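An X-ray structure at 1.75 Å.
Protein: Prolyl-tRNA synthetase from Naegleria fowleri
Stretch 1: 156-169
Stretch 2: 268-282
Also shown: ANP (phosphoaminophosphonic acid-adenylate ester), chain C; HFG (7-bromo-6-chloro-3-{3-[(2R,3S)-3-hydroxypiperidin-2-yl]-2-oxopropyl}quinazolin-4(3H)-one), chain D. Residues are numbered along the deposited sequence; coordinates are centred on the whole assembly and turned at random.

Stretch 1 156-169: AVPFIRSREFYWQE
Stretch 2 268-282: SWGLSTRTLGVMIMV

Phe 159, Ile 160 and Arg 274 cover the most surface (116, 103 and 88 Å²) in a contact that buries 905 Å², both sides summed. Phe 159 and Ile 160 cover the helix of stretch 2 from the loop of stretch 1. Phe 159 has a positive phi (67/-50), and its CB points toward stretch 2; with chi1 -58° (m) and chi2 -62°, Leu 276 CB sits over one face of the Phe 159 ring, 4.1 Å from its centroid and 21° off the ring normal, a CH-pi contact. Phe 159 CE1 meets Leu 276 CD2 at 3.8 Å, and Phe 159 CE2 meets Ile 280 CD1 at 3.7 Å. Gly 277 makes this approach possible: Phe 159 CB lies 3.4 Å from Gly 277 N, and an ideal CB on Gly 277 would clash with Phe 159 CB (2.9 Å) and Ile 160 CD1 (2.7 Å). The CA-to-CB bond of Ile 160 (-68/-42; chi1 m, chi2 m) points away from stretch 2, but the end of the side chain comes nearer, placing Ile 160 CD1 3.7 Å from Val 278 N and Ile 160 CG1 3.9 Å from Met 281 CE.

Arg 274 (chi1 t, chi2 t, chi3 m, chi4 -177°) supplies the polar counterpart. Arg 274 NE and NH2 both donate to Ile 160 O at 2.9 Å, holding that carbonyl near the guanidinium plane, while Arg 274 NH1 and NH2 donate to ANP O3G at 2.9 and 2.8 Å. Arg 161 NH2 lies 3.8 Å from Arg 274 NH2; the phosphate offsets these like charges, since Arg 161 NH1 bonds ANP O2G at 3.1 Å. One water joins the stretches, donating to Phe 159 O at 2.8 Å and Ser 162 OG at 3.1 Å and hydrogen-bonding Thr 273 OG1 at 2.7 Å.

Strand 164-169 lies beside strand 268-272, antiparallel at 147° between N-to-C directions, with axes 4.7 Å apart at closest approach. Gln 168 and Leu 271 form the hydrogen-bonded pair (CA-CA 5.8 Å): Gln 168 N donates to Leu 271 O at 3.0 Å, and Leu 271 N to Gln 168 O at 3.3 Å. The flanking pairs, Trp 167 with Ser 272 (CA-CA 3.9 Å) and Glu 169 with Gly 270 (CA-CA 4.4 Å), are non-hydrogen-bonded; CA-H...O contacts join Gly 270 CA to Gln 168 O (3.2 Å) and Glu 169 CA to Trp 269 O (3.3 Å). Thr 273 N extends the ladder, donating to Tyr 166 O at 2.9 Å. Gln 168 (chi1 p, chi2 p) and Leu 271 (chi1 t, chi2 p) share one face; Gln 168 NE2 lies 3.5 Å from Trp 269 CE3. Trp 167 (chi1 75°, p; chi2 -1°), Glu 169 (chi1 p, chi2 t) and Ser 272 (chi1 80°, p) occupy the other, where the ligands bind; a CB on Gly 270 would fall 2.8 Å from HFG C4'.

After Ser 272 the chain turns through Thr 273 (-67/-2) into a helix that continues beyond Val 282. Ser 272 OG caps this turn, accepting from Arg 274 N at 2.9 Å while donating to ANP N3 at 2.8 Å.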

ATOM      1  N   ALA A 156      -6.928 -19.975  12.848  1.00 23.84           N
ATOM      2  CA  ALA A 156      -6.638 -18.573  12.588  1.00 21.80           C
ATOM      3  C   ALA A 156      -6.814 -17.745  13.862  1.00 24.39           C
ATOM      4  O   ALA A 156      -7.612 -18.075  14.744  1.00 26.17           O
ATOM      5  CB  ALA A 156      -7.528 -18.033  11.464  1.00 22.84           C
ATOM      6  N   VAL A 157      -6.010 -16.688  13.974  1.00 20.76           N
ATOM      7  CA  VAL A 157      -6.054 -15.769  15.102  1.00 21.42           C
ATOM      8  C   VAL A 157      -6.021 -14.358  14.529  1.00 20.56           C
ATOM      9  O   VAL A 157      -5.100 -14.018  13.779  1.00 20.31           O
ATOM     10  CB  VAL A 157      -4.888 -15.975  16.088  1.00 19.00           C
ATOM     11  CG1 VAL A 157      -4.951 -14.942  17.227  1.00 18.27           C
ATOM     12  CG2 VAL A 157      -4.905 -17.400  16.656  1.00 18.07           C
ATOM     13  N   PRO A 158      -7.010 -13.509  14.812  1.00 19.88           N
ATOM     14  CA  PRO A 158      -6.982 -12.145  14.272  1.00 20.71           C
ATOM     15  C   PRO A 158      -5.618 -11.507  14.493  1.00 20.71           C
ATOM     16  O   PRO A 158      -5.041 -11.603  15.577  1.00 21.72           O
ATOM     17  CB  PRO A 158      -8.087 -11.432  15.062  1.00 19.03           C
ATOM     18  CG  PRO A 158      -9.080 -12.542  15.353  1.00 20.76           C
ATOM     19  CD  PRO A 158      -8.208 -13.764  15.639  1.00 21.44           C
ATOM     20  N   PHE A 159      -5.084 -10.914  13.420  1.00 17.84           N
ATOM     21  CA  PHE A 159      -3.768 -10.287  13.328  1.00 18.38           C
ATOM     22  C   PHE A 159      -2.612 -11.280  13.441  1.00 18.27           C
ATOM     23  O   PHE A 159      -1.724 -11.263  12.590  1.00 18.72           O
ATOM     24  CB  PHE A 159      -3.582  -9.180  14.376  1.00 15.81           C
ATOM     25  CG  PHE A 159      -4.606  -8.085  14.291  1.00 20.03           C
ATOM     26  CD1 PHE A 159      -4.720  -7.297  13.148  1.00 20.09           C
ATOM     27  CD2 PHE A 159      -5.446  -7.832  15.356  1.00 20.30           C
ATOM     28  CE1 PHE A 159      -5.673  -6.285  13.067  1.00 20.43           C
ATOM     29  CE2 PHE A 159      -6.395  -6.813  15.291  1.00 17.11           C
ATOM     30  CZ  PHE A 159      -6.504  -6.034  14.142  1.00 21.88           C
ATOM     31  N   ILE A 160      -2.613 -12.151  14.463  1.00 15.47           N
ATOM     32  CA  ILE A 160      -1.443 -12.993  14.721  1.00 15.43           C
ATOM     33  C   ILE A 160      -1.240 -14.015  13.612  1.00 19.73           C
ATOM     34  O   ILE A 160      -0.098 -14.314  13.227  1.00 21.57           O
ATOM     35  CB  ILE A 160      -1.575 -13.706  16.078  1.00 15.71           C
ATOM     36  CG1 ILE A 160      -1.729 -12.694  17.215  1.00 21.68           C
ATOM     37  CG2 ILE A 160      -0.368 -14.634  16.299  1.00 21.42           C
ATOM     38  CD1 ILE A 160      -0.498 -11.832  17.449  1.00 19.43           C
ATOM     39  N   ARG A 161      -2.330 -14.624  13.135  1.00 18.45           N
ATOM     40  CA  ARG A 161      -2.236 -15.723  12.168  1.00 22.61           C
ATOM     41  C   ARG A 161      -3.489 -15.678  11.293  1.00 21.74           C
ATOM     42  O   ARG A 161      -4.515 -16.267  11.634  1.00 18.90           O
ATOM     43  CB  ARG A 161      -2.094 -17.073  12.856  1.00 21.14           C
ATOM     44  CG  ARG A 161      -1.815 -18.207  11.852  1.00 22.36           C
ATOM     45  CD  ARG A 161      -1.631 -19.562  12.521  1.00 26.66           C
ATOM     46  NE  ARG A 161      -0.508 -19.531  13.455  1.00 28.80           N
ATOM     47  CZ  ARG A 161       0.769 -19.465  13.087  1.00 34.31           C
ATOM     48  NH1 ARG A 161       1.095 -19.434  11.800  1.00 30.76           N
ATOM     49  NH2 ARG A 161       1.723 -19.427  14.011  1.00 33.98           N
ATOM     50  N   SER A 162      -3.391 -14.978  10.166  1.00 17.40           N
ATOM     51  CA  SER A 162      -4.516 -14.870   9.248  1.00 18.34           C
ATOM     52  C   SER A 162      -4.133 -15.488   7.909  1.00 18.44           C
ATOM     53  O   SER A 162      -2.950 -15.613   7.581  1.00 22.69           O
ATOM     54  CB  SER A 162      -4.979 -13.408   9.096  1.00 20.59           C
ATOM     55  OG  SER A 162      -3.944 -12.530   8.669  1.00 21.01           O
ATOM     56  N   ARG A 163      -5.142 -15.927   7.149  1.00 19.24           N
ATOM     57  CA  ARG A 163      -4.857 -16.595   5.874  1.00 18.97           C
ATOM     58  C   ARG A 163      -4.478 -15.610   4.782  1.00 22.61           C
ATOM     59  O   ARG A 163      -3.698 -15.955   3.881  1.00 18.10           O
ATOM     60  CB  ARG A 163      -6.045 -17.457   5.445  1.00 19.21           C
ATOM     61  CG  ARG A 163      -6.130 -18.739   6.276  1.00 27.11           C
ATOM     62  CD  ARG A 163      -7.234 -19.645   5.787  1.00 34.11           C
ATOM     63  NE  ARG A 163      -7.005 -21.028   6.188  1.00 46.76           N
ATOM     64  CZ  ARG A 163      -7.865 -22.013   5.958  1.00 57.15           C
ATOM     65  NH1 ARG A 163      -9.010 -21.754   5.342  1.00 53.35           N
ATOM     66  NH2 ARG A 163      -7.584 -23.250   6.348  1.00 60.52           N
ATOM     67  N   GLU A 164      -5.031 -14.402   4.818  1.00 18.05           N
ATOM     68  CA  GLU A 164      -4.457 -13.256   4.128  1.00 16.03           C
ATOM     69  C   GLU A 164      -3.882 -12.339   5.193  1.00 17.37           C
ATOM     70  O   GLU A 164      -4.551 -12.062   6.194  1.00 20.45           O
ATOM     71  CB  GLU A 164      -5.493 -12.490   3.290  1.00 16.78           C
ATOM     72  CG  GLU A 164      -4.851 -11.317   2.536  1.00 19.53           C
ATOM     73  CD  GLU A 164      -5.842 -10.479   1.727  1.00 21.01           C
ATOM     74  OE1 GLU A 164      -7.064 -10.611   1.921  1.00 22.00           O
ATOM     75  OE2 GLU A 164      -5.378  -9.690   0.882  1.00 23.12           O
ATOM     76  N   PHE A 165      -2.635 -11.910   5.008  1.00 17.27           N
ATOM     77  CA  PHE A 165      -2.050 -10.915   5.896  1.00 14.68           C
ATOM     78  C   PHE A 165      -1.268  -9.915   5.066  1.00 18.98           C
ATOM     79  O   PHE A 165      -1.096 -10.080   3.858  1.00 19.58           O
ATOM     80  CB  PHE A 165      -1.190 -11.566   7.014  1.00 13.59           C
ATOM     81  CG  PHE A 165      -0.022 -12.399   6.536  1.00 17.01           C
ATOM     82  CD1 PHE A 165       1.254 -11.849   6.476  1.00 17.41           C
ATOM     83  CD2 PHE A 165      -0.183 -13.743   6.227  1.00 20.03           C
ATOM     84  CE1 PHE A 165       2.347 -12.610   6.092  1.00 18.96           C
ATOM     85  CE2 PHE A 165       0.916 -14.524   5.836  1.00 22.09           C
ATOM     86  CZ  PHE A 165       2.177 -13.946   5.767  1.00 21.42           C
ATOM     87  N   TYR A 166      -0.829  -8.848   5.717  1.00 14.34           N
ATOM     88  CA  TYR A 166      -0.110  -7.764   5.055  1.00 19.41           C
ATOM     89  C   TYR A 166       1.269  -7.661   5.682  1.00 18.96           C
ATOM     90  O   TYR A 166       1.419  -7.845   6.894  1.00 18.52           O
ATOM     91  CB  TYR A 166      -0.890  -6.440   5.180  1.00 18.64           C
ATOM     92  CG  TYR A 166      -2.314  -6.655   4.737  1.00 22.60           C
ATOM     93  CD1 TYR A 166      -2.640  -6.635   3.396  1.00 21.39           C
ATOM     94  CD2 TYR A 166      -3.321  -6.962   5.656  1.00 22.33           C
ATOM     95  CE1 TYR A 166      -3.942  -6.879   2.962  1.00 22.84           C
ATOM     96  CE2 TYR A 166      -4.638  -7.208   5.229  1.00 22.22           C
ATOM     97  CZ  TYR A 166      -4.930  -7.177   3.882  1.00 23.17           C
ATOM     98  OH  TYR A 166      -6.220  -7.411   3.439  1.00 24.87           O
ATOM     99  N   TRP A 167       2.282  -7.399   4.860  1.00 15.36           N
ATOM    100  CA  TRP A 167       3.636  -7.303   5.393  1.00 15.17           C
ATOM    101  C   TRP A 167       4.448  -6.362   4.516  1.00 15.76           C
ATOM    102  O   TRP A 167       3.958  -5.833   3.515  1.00 16.24           O
ATOM    103  CB  TRP A 167       4.295  -8.684   5.514  1.00 17.11           C
ATOM    104  CG  TRP A 167       4.777  -9.379   4.239  1.00 16.64           C
ATOM    105  CD1 TRP A 167       4.698  -8.935   2.938  1.00 15.91           C
ATOM    106  CD2 TRP A 167       5.397 -10.667   4.181  1.00 17.10           C
ATOM    107  NE1 TRP A 167       5.251  -9.875   2.086  1.00 17.16           N
ATOM    108  CE2 TRP A 167       5.686 -10.942   2.827  1.00 15.61           C
ATOM    109  CE3 TRP A 167       5.748 -11.614   5.153  1.00 18.79           C
ATOM    110  CZ2 TRP A 167       6.299 -12.128   2.420  1.00 19.45           C
ATOM    111  CZ3 TRP A 167       6.355 -12.791   4.751  1.00 20.53           C
ATOM    112  CH2 TRP A 167       6.621 -13.037   3.395  1.00 23.30           C
ATOM    113  N   GLN A 168       5.692  -6.133   4.919  1.00 16.33           N
ATOM    114  CA  GLN A 168       6.735  -5.758   3.977  1.00 14.64           C
ATOM    115  C   GLN A 168       7.686  -6.936   3.903  1.00 12.50           C
ATOM    116  O   GLN A 168       7.904  -7.624   4.907  1.00 14.70           O
ATOM    117  CB  GLN A 168       7.508  -4.494   4.383  1.00 15.66           C
ATOM    118  CG  GLN A 168       8.169  -4.529   5.789  1.00 16.49           C
ATOM    119  CD  GLN A 168       9.478  -5.346   5.893  1.00 16.35           C
ATOM    120  OE1 GLN A 168       9.785  -5.889   6.961  1.00 17.50           O
ATOM    121  NE2 GLN A 168      10.260  -5.402   4.804  1.00 16.70           N
ATOM    122  N   GLU A 169       8.217  -7.191   2.709  1.00 13.99           N
ATOM    123  CA  GLU A 169       9.321  -8.127   2.545  1.00 15.28           C
ATOM    124  C   GLU A 169      10.452  -7.411   1.819  1.00 15.94           C
ATOM    125  O   GLU A 169      10.245  -6.804   0.757  1.00 16.01           O
ATOM    126  CB  GLU A 169       8.890  -9.415   1.801  1.00 14.89           C
ATOM    127  CG  GLU A 169       8.239  -9.160   0.438  1.00 16.79           C
ATOM    128  CD  GLU A 169       7.787 -10.441  -0.240  1.00 20.93           C
ATOM    129  OE1 GLU A 169       6.665 -10.445  -0.797  1.00 18.72           O
ATOM    130  OE2 GLU A 169       8.551 -11.430  -0.219  1.00 18.99           O
ATOM    131  N   SER A 268      16.864 -11.835   3.167  1.00 22.26           N
ATOM    132  CA  SER A 268      15.476 -11.384   3.082  1.00 17.88           C
ATOM    133  C   SER A 268      14.934 -11.212   4.494  1.00 20.03           C
ATOM    134  O   SER A 268      15.456 -11.782   5.453  1.00 20.36           O
ATOM    135  CB  SER A 268      14.594 -12.340   2.250  1.00 20.86           C
ATOM    136  OG  SER A 268      14.428 -13.589   2.894  1.00 22.76           O
ATOM    137  N   TRP A 269      13.893 -10.389   4.629  1.00 19.02           N
ATOM    138  CA  TRP A 269      13.419 -10.007   5.951  1.00 19.61           C
ATOM    139  C   TRP A 269      11.978  -9.534   5.822  1.00 16.10           C
ATOM    140  O   TRP A 269      11.619  -8.911   4.822  1.00 17.43           O
ATOM    141  CB  TRP A 269      14.303  -8.911   6.583  1.00 21.32           C
ATOM    142  CG  TRP A 269      15.125  -8.059   5.593  1.00 22.15           C
ATOM    143  CD1 TRP A 269      16.362  -8.356   5.074  1.00 18.79           C
ATOM    144  CD2 TRP A 269      14.765  -6.770   5.046  1.00 18.39           C
ATOM    145  NE1 TRP A 269      16.787  -7.342   4.234  1.00 20.65           N
ATOM    146  CE2 TRP A 269      15.827  -6.359   4.200  1.00 20.58           C
ATOM    147  CE3 TRP A 269      13.656  -5.926   5.200  1.00 18.28           C
ATOM    148  CZ2 TRP A 269      15.810  -5.145   3.503  1.00 21.13           C
ATOM    149  CZ3 TRP A 269      13.637  -4.705   4.493  1.00 19.60           C
ATOM    150  CH2 TRP A 269      14.708  -4.336   3.656  1.00 19.23           C
ATOM    151  N   GLY A 270      11.153  -9.857   6.812  1.00 18.11           N
ATOM    152  CA  GLY A 270       9.748  -9.478   6.750  1.00 15.74           C
ATOM    153  C   GLY A 270       9.166  -9.174   8.111  1.00 18.50           C
ATOM    154  O   GLY A 270       9.570  -9.745   9.129  1.00 18.97           O
ATOM    155  N   LEU A 271       8.158  -8.301   8.110  1.00 17.11           N
ATOM    156  CA  LEU A 271       7.426  -7.853   9.291  1.00 16.45           C
ATOM    157  C   LEU A 271       5.976  -7.681   8.853  1.00 16.66           C
ATOM    158  O   LEU A 271       5.743  -7.092   7.796  1.00 16.44           O
ATOM    159  CB  LEU A 271       7.992  -6.514   9.797  1.00 16.66           C
ATOM    160  CG  LEU A 271       7.356  -5.862  11.024  1.00 21.93           C
ATOM    161  CD1 LEU A 271       7.918  -6.492  12.283  1.00 22.00           C
ATOM    162  CD2 LEU A 271       7.589  -4.354  11.013  1.00 22.31           C
ATOM    163  N   SER A 272       5.011  -8.183   9.639  1.00 16.33           N
ATOM    164  CA  SER A 272       3.609  -8.246   9.191  1.00 16.93           C
ATOM    165  C   SER A 272       2.659  -7.539  10.157  1.00 18.00           C
ATOM    166  O   SER A 272       3.050  -7.057  11.226  1.00 18.36           O
ATOM    167  CB  SER A 272       3.151  -9.697   9.049  1.00 16.88           C
ATOM    168  OG  SER A 272       2.825 -10.223  10.328  1.00 19.28           O
ATOM    169  N   THR A 273       1.370  -7.563   9.791  1.00 17.16           N
ATOM    170  CA  THR A 273       0.294  -7.067  10.640  1.00 18.74           C
ATOM    171  C   THR A 273       0.100  -7.903  11.907  1.00 16.96           C
ATOM    172  O   THR A 273      -0.742  -7.546  12.737  1.00 17.32           O
ATOM    173  CB  THR A 273      -1.010  -6.981   9.833  1.00 18.53           C
ATOM    174  OG1 THR A 273      -1.162  -8.129   8.977  1.00 15.79           O
ATOM    175  CG2 THR A 273      -1.001  -5.694   8.974  1.00 16.69           C
ATOM    176  N   ARG A 274       0.865  -8.984  12.078  1.00 13.52           N
ATOM    177  CA  ARG A 274       0.973  -9.622  13.387  1.00 14.08           C
ATOM    178  C   ARG A 274       1.340  -8.606  14.466  1.00 18.62           C
ATOM    179  O   ARG A 274       0.895  -8.725  15.617  1.00 20.21           O
ATOM    180  CB  ARG A 274       2.010 -10.758  13.312  1.00 13.71           C
ATOM    181  CG  ARG A 274       2.467 -11.297  14.657  1.00 16.45           C
ATOM    182  CD  ARG A 274       3.357 -12.530  14.468  1.00 17.19           C
ATOM    183  NE  ARG A 274       2.616 -13.637  13.879  1.00 18.95           N
ATOM    184  CZ  ARG A 274       3.129 -14.836  13.671  1.00 25.06           C
ATOM    185  NH1 ARG A 274       4.389 -15.089  14.034  1.00 25.86           N
ATOM    186  NH2 ARG A 274       2.379 -15.781  13.116  1.00 24.01           N
ATOM    187  N   THR A 275       2.138  -7.602  14.107  1.00 16.22           N
ATOM    188  CA  THR A 275       2.503  -6.518  15.022  1.00 16.80           C
ATOM    189  C   THR A 275       1.296  -5.950  15.751  1.00 18.91           C
ATOM    190  O   THR A 275       1.366  -5.669  16.954  1.00 19.26           O
ATOM    191  CB  THR A 275       3.193  -5.385  14.251  1.00 16.10           C
ATOM    192  OG1 THR A 275       2.415  -5.043  13.093  1.00 19.49           O
ATOM    193  CG2 THR A 275       4.579  -5.808  13.817  1.00 17.48           C
ATOM    194  N   LEU A 276       0.190  -5.752  15.032  1.00 17.58           N
ATOM    195  CA  LEU A 276      -1.003  -5.168  15.644  1.00 16.13           C
ATOM    196  C   LEU A 276      -1.573  -6.091  16.717  1.00 19.63           C
ATOM    197  O   LEU A 276      -2.043  -5.627  17.762  1.00 18.48           O
ATOM    198  CB  LEU A 276      -2.066  -4.881  14.582  1.00 20.25           C
ATOM    199  CG  LEU A 276      -1.994  -3.523  13.868  1.00 24.16           C
ATOM    200  CD1 LEU A 276      -0.698  -3.383  13.109  1.00 22.56           C
ATOM    201  CD2 LEU A 276      -3.166  -3.370  12.929  1.00 26.34           C
ATOM    202  N   GLY A 277      -1.570  -7.400  16.456  1.00 18.33           N
ATOM    203  CA  GLY A 277      -2.070  -8.345  17.446  1.00 15.84           C
ATOM    204  C   GLY A 277      -1.232  -8.351  18.708  1.00 17.90           C
ATOM    205  O   GLY A 277      -1.765  -8.374  19.822  1.00 20.05           O
ATOM    206  N   VAL A 278       0.091  -8.330  18.551  1.00 18.22           N
ATOM    207  CA  VAL A 278       0.976  -8.277  19.711  1.00 16.03           C
ATOM    208  C   VAL A 278       0.690  -7.026  20.526  1.00 17.11           C
ATOM    209  O   VAL A 278       0.532  -7.081  21.752  1.00 19.02           O
ATOM    210  CB  VAL A 278       2.448  -8.331  19.265  1.00 15.59           C
ATOM    211  CG1 VAL A 278       3.366  -8.170  20.481  1.00 17.97           C
ATOM    212  CG2 VAL A 278       2.735  -9.663  18.579  1.00 20.29           C
ATOM    213  N   MET A 279       0.599  -5.884  19.843  1.00 19.33           N
ATOM    214  CA  MET A 279       0.320  -4.611  20.499  1.00 17.64           C
ATOM    215  C   MET A 279      -0.933  -4.700  21.361  1.00 21.58           C
ATOM    216  O   MET A 279      -0.940  -4.281  22.527  1.00 20.95           O
ATOM    217  CB  MET A 279       0.161  -3.516  19.433  1.00 19.14           C
ATOM    218  CG  MET A 279      -0.083  -2.115  20.003  1.00 21.36           C
ATOM    219  SD  MET A 279      -0.620  -0.984  18.684  1.00 26.14           S
ATOM    220  CE  MET A 279      -2.293  -1.551  18.359  1.00 22.08           C
ATOM    221  N   ILE A 280      -2.002  -5.271  20.803  1.00 16.15           N
ATOM    222  CA  ILE A 280      -3.272  -5.350  21.514  1.00 17.60           C
ATOM    223  C   ILE A 280      -3.196  -6.348  22.670  1.00 19.04           C
ATOM    224  O   ILE A 280      -3.652  -6.064  23.783  1.00 21.01           O
ATOM    225  CB  ILE A 280      -4.397  -5.708  20.531  1.00 19.76           C
ATOM    226  CG1 ILE A 280      -4.541  -4.594  19.486  1.00 19.14           C
ATOM    227  CG2 ILE A 280      -5.694  -5.984  21.291  1.00 21.76           C
ATOM    228  CD1 ILE A 280      -5.496  -4.949  18.352  1.00 20.59           C
ATOM    229  N   MET A 281      -2.635  -7.541  22.426  1.00 18.06           N
ATOM    230  CA  MET A 281      -2.555  -8.532  23.492  1.00 18.77           C
ATOM    231  C   MET A 281      -1.679  -8.061  24.643  1.00 21.71           C
ATOM    232  O   MET A 281      -1.940  -8.416  25.802  1.00 22.27           O
ATOM    233  CB  MET A 281      -2.025  -9.870  22.958  1.00 17.38           C
ATOM    234  CG  MET A 281      -3.025 -10.607  22.080  1.00 18.89           C
ATOM    235  SD  MET A 281      -2.307 -12.158  21.455  1.00 22.74           S
ATOM    236  CE  MET A 281      -3.717 -12.798  20.548  1.00 25.24           C
ATOM    237  N   VAL A 282      -0.628  -7.287  24.351  1.00 19.25           N
ATOM    238  CA  VAL A 282       0.252  -6.807  25.415  1.00 22.84           C
ATOM    239  C   VAL A 282      -0.429  -5.697  26.214  1.00 25.20           C
ATOM    240  O   VAL A 282      -0.470  -5.741  27.451  1.00 22.16           O
ATOM    241  CB  VAL A 282       1.607  -6.349  24.836  1.00 18.70           C
ATOM    242  CG1 VAL A 282       2.435  -5.650  25.911  1.00 19.20           C
ATOM    243  CG2 VAL A 282       2.387  -7.542  24.268  1.00 19.04           C
TER
HETATM  244  PG  ANP C 601       5.068 -18.815  11.870  1.00 44.96           P
HETATM  245  O1G ANP C 601       5.527 -19.886  12.744  1.00 48.39           O
HETATM  246  O2G ANP C 601       4.062 -19.436  10.811  1.00 37.08           O
HETATM  247  O3G ANP C 601       4.370 -17.749  12.800  1.00 52.93           O
HETATM  248  PB  ANP C 601       6.806 -18.168   9.516  1.00 37.32           P
HETATM  249  O1B ANP C 601       8.088 -18.842   9.375  1.00 38.66           O
HETATM  250  O2B ANP C 601       5.734 -18.907   8.657  1.00 31.96           O
HETATM  251  N3B ANP C 601       6.303 -18.075  11.080  1.00 46.77           N
HETATM  252  PA  ANP C 601       7.707 -15.954   7.885  1.00 26.46           P
HETATM  253  O1A ANP C 601       9.164 -15.965   8.133  1.00 32.74           O
HETATM  254  O2A ANP C 601       7.385 -16.623   6.590  1.00 26.06           O
HETATM  255  O3A ANP C 601       6.893 -16.697   9.029  1.00 31.43           O
HETATM  256  O5' ANP C 601       7.011 -14.502   7.874  1.00 29.10           O
HETATM  257  C5' ANP C 601       7.589 -13.241   8.284  1.00 25.80           C
HETATM  258  C4' ANP C 601       6.804 -12.757   9.475  1.00 31.92           C
HETATM  259  O4' ANP C 601       5.405 -12.650   9.128  1.00 24.98           O
HETATM  260  C3' ANP C 601       6.837 -13.726  10.647  1.00 35.76           C
HETATM  261  O3' ANP C 601       7.995 -13.508  11.444  1.00 47.43           O
HETATM  262  C2' ANP C 601       5.548 -13.389  11.398  1.00 28.95           C
HETATM  263  O2' ANP C 601       5.785 -12.367  12.356  1.00 29.21           O
HETATM  264  C1' ANP C 601       4.606 -12.931  10.266  1.00 20.67           C
HETATM  265  N9  ANP C 601       3.610 -13.926   9.892  1.00 24.31           N
HETATM  266  C8  ANP C 601       3.837 -15.211   9.470  1.00 21.83           C
HETATM  267  N7  ANP C 601       2.750 -15.887   9.193  1.00 23.11           N
HETATM  268  C5  ANP C 601       1.728 -14.981   9.448  1.00 21.25           C
HETATM  269  C6  ANP C 601       0.329 -15.080   9.351  1.00 22.18           C
HETATM  270  N6  ANP C 601      -0.315 -16.160   8.900  1.00 20.37           N
HETATM  271  N1  ANP C 601      -0.401 -14.001   9.715  1.00 19.74           N
HETATM  272  C2  ANP C 601       0.238 -12.898  10.117  1.00 19.60           C
HETATM  273  N3  ANP C 601       1.549 -12.683  10.231  1.00 19.85           N
HETATM  274  C4  ANP C 601       2.245 -13.771   9.883  1.00 20.06           C
HETATM  275  O4' HFG D 602       8.564 -16.532   3.719  1.00 20.28           O
HETATM  276  C21 HFG D 602       9.505 -17.118   4.212  1.00 24.81           C
HETATM  277  C3' HFG D 602      10.895 -16.526   4.232  1.00 20.55           C
HETATM  278  C2' HFG D 602      10.969 -14.994   4.189  1.00 20.83           C
HETATM  279  N1' HFG D 602      10.496 -14.442   2.913  1.00 17.42           N
HETATM  280  C6' HFG D 602      10.712 -12.993   2.829  1.00 16.82           C
HETATM  281  C5' HFG D 602      10.006 -12.252   3.933  1.00 18.02           C
HETATM  282  C4' HFG D 602      10.402 -12.820   5.299  1.00 17.85           C
HETATM  283  C39 HFG D 602      10.210 -14.325   5.336  1.00 16.99           C
HETATM  284  O7' HFG D 602      10.668 -14.837   6.592  1.00 18.66           O
HETATM  285  C1' HFG D 602       9.337 -18.515   4.831  1.00 20.25           C
HETATM  286  N3  HFG D 602       8.159 -19.205   4.310  1.00 19.80           N
HETATM  287  C4  HFG D 602       8.185 -19.617   2.984  1.00 16.95           C
HETATM  288  O11 HFG D 602       9.173 -19.454   2.291  1.00 22.03           O
HETATM  289  C10 HFG D 602       6.921 -20.207   2.523  1.00 22.33           C
HETATM  290  C5  HFG D 602       6.803 -20.681   1.218  1.00 20.51           C
HETATM  291  C2  HFG D 602       7.047 -19.356   5.094  1.00 22.25           C
HETATM  292  N1  HFG D 602       5.920 -19.850   4.725  1.00 23.99           N
HETATM  293  C9  HFG D 602       5.835 -20.277   3.399  1.00 23.05           C
HETATM  294  C8  HFG D 602       4.611 -20.768   2.945  1.00 22.26           C
HETATM  295  C7  HFG D 602       4.504 -21.208   1.635  1.00 23.39           C
HETATM  296 BR1  HFG D 602       2.803 -21.770   1.023  1.00 38.31          BR
HETATM  297  C6  HFG D 602       5.595 -21.195   0.791  1.00 21.53           C
HETATM  298 CL1  HFG D 602       5.499 -21.869  -0.809  1.00 29.18          CL
HETATM  299  O   HOH W   1      -2.452 -10.246  10.129  1.00 22.20           O